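Local structure of tRNA dimethylallyltransferase (Bacillus halodurans, 3EXA) at residues 4-9 / 94-99. The protein probably transfers a dimethylallyl group from dimethylallyl diphosphate onto the adenine at position 37 of tRNAs that read codons beginning with uridine. Numbering follows the deposited sequence.
Sequences KLVAIV and LPFLVG
Val6 on Phe96, Ala7 on Leu97 and Ile8 on Val98 are paired in parallel register, joining strands 4-9 and 94-98 as neighbours inside the parallel sheet of a P-loop NTPase-like domain. The axes of the two strand segments come within 4.7 Å, and their directions differ by 24°. Four backbone hydrogen bonds fix the register: Val6 N to Pro95 O (3.1 Å), Leu97 N to Val6 O (2.8 Å), Ile8 N to Leu97 O, and Gly99 N to Ile8 O (3.0 Å), the last more bent at the hydrogen (150°), where segment 94-99 passes from strand into loop.

One face carries Val6, Ile8, Phe96 and Val98. Val6 CB sits over the Phe96 ring, 4.0 Å from its centroid and offset toward the rim, a CH-pi contact; Val6 CG1, anti to the backbone N, reaches Phe96 CE1 at 3.5 Å. The other methyl, Val6 CG2, meets Leu94 CD2 at 3.7 Å. At the ring's edge, near its plane, lies Ile8 CD1, 3.9 Å from Phe96 CD1 and also touching Val98 CG2. An alanine in place of Phe96 would probably leave Val6 CB and CG1 without the ring face and Ile8 CD1 without its edge neighbour, opening a gap beside both. On the opposite face Leu5 CD1 packs against Pro95 CG and Leu97 CB.

Strand 191-198 pairs with the other edge of strand 4-9. Helix 16-25, whose Leu23 touches Phe96, and helix 294-317 pack on the Val6–Phe96 face, helix 74-90 on the Leu5–Leu97 face; Gly99 lies beside Lys16 of the predicted ATP-binding P-loop.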
# COMPACT_ATOMS: atom_id res chain seq x y z
N LYS A 4 -31.80 -2.39 12.51
CA LYS A 4 -32.64 -1.43 11.79
C LYS A 4 -32.00 -0.05 11.74
O LYS A 4 -31.44 0.41 12.73
CB LYS A 4 -34.01 -1.32 12.46
CG LYS A 4 -34.83 -2.58 12.45
CD LYS A 4 -36.14 -2.37 13.18
CE LYS A 4 -36.94 -3.66 13.26
NZ LYS A 4 -38.15 -3.53 14.12
N LEU A 5 -32.10 0.61 10.59
CA LEU A 5 -31.53 1.94 10.42
C LEU A 5 -32.36 2.82 9.51
O LEU A 5 -32.62 2.48 8.35
CB LEU A 5 -30.12 1.82 9.85
CG LEU A 5 -29.44 3.11 9.41
CD1 LEU A 5 -29.45 4.15 10.52
CD2 LEU A 5 -28.02 2.77 8.99
N VAL A 6 -32.80 3.97 10.02
CA VAL A 6 -33.58 4.90 9.23
C VAL A 6 -32.67 6.02 8.74
O VAL A 6 -31.93 6.60 9.53
CB VAL A 6 -34.74 5.54 10.04
CG1 VAL A 6 -35.49 6.55 9.17
CG2 VAL A 6 -35.70 4.47 10.55
N ALA A 7 -32.71 6.32 7.44
CA ALA A 7 -31.88 7.40 6.90
C ALA A 7 -32.77 8.48 6.30
O ALA A 7 -33.72 8.18 5.57
CB ALA A 7 -30.92 6.87 5.85
N ILE A 8 -32.49 9.73 6.65
CA ILE A 8 -33.23 10.87 6.13
C ILE A 8 -32.21 11.71 5.40
O ILE A 8 -31.32 12.31 6.00
CB ILE A 8 -33.86 11.70 7.27
CG1 ILE A 8 -34.77 10.82 8.11
CG2 ILE A 8 -34.65 12.87 6.68
CD1 ILE A 8 -35.34 11.53 9.31
N VAL A 9 -32.33 11.74 4.08
CA VAL A 9 -31.41 12.47 3.23
C VAL A 9 -32.16 13.55 2.45
O VAL A 9 -33.39 13.53 2.38
CB VAL A 9 -30.79 11.53 2.23
CG1 VAL A 9 -30.17 10.34 2.97
CG2 VAL A 9 -31.87 11.05 1.26
N LEU A 94 -34.17 3.34 18.13
CA LEU A 94 -34.00 3.25 16.69
C LEU A 94 -33.03 4.32 16.18
O LEU A 94 -33.28 5.52 16.33
CB LEU A 94 -35.35 3.41 16.00
CG LEU A 94 -35.32 3.48 14.48
CD1 LEU A 94 -34.73 2.20 13.91
CD2 LEU A 94 -36.73 3.68 13.97
N PRO A 95 -31.90 3.90 15.58
CA PRO A 95 -30.90 4.84 15.07
C PRO A 95 -31.32 5.55 13.78
O PRO A 95 -31.79 4.93 12.83
CB PRO A 95 -29.68 3.95 14.85
CG PRO A 95 -30.30 2.67 14.41
CD PRO A 95 -31.45 2.51 15.40
N PHE A 96 -31.13 6.87 13.79
CA PHE A 96 -31.47 7.75 12.68
C PHE A 96 -30.22 8.43 12.09
O PHE A 96 -29.49 9.13 12.80
CB PHE A 96 -32.44 8.84 13.17
CG PHE A 96 -33.90 8.45 13.13
CD1 PHE A 96 -34.70 8.81 12.05
CD2 PHE A 96 -34.48 7.74 14.18
CE1 PHE A 96 -36.06 8.48 12.00
CE2 PHE A 96 -35.84 7.40 14.14
CZ PHE A 96 -36.63 7.77 13.04
N LEU A 97 -29.96 8.21 10.80
CA LEU A 97 -28.83 8.84 10.12
C LEU A 97 -29.46 9.98 9.34
O LEU A 97 -30.17 9.76 8.34
CB LEU A 97 -28.14 7.85 9.17
CG LEU A 97 -26.87 8.33 8.46
CD1 LEU A 97 -25.80 8.68 9.46
CD2 LEU A 97 -26.36 7.23 7.55
N VAL A 98 -29.19 11.20 9.81
CA VAL A 98 -29.76 12.42 9.22
C VAL A 98 -28.78 13.38 8.55
O VAL A 98 -27.69 13.64 9.06
CB VAL A 98 -30.55 13.24 10.29
CG1 VAL A 98 -31.19 14.48 9.66
CG2 VAL A 98 -31.62 12.36 10.90
N GLY A 99 -29.21 13.91 7.40
CA GLY A 99 -28.42 14.85 6.64
C GLY A 99 -27.13 14.25 6.14
O GLY A 99 -27.02 13.03 6.02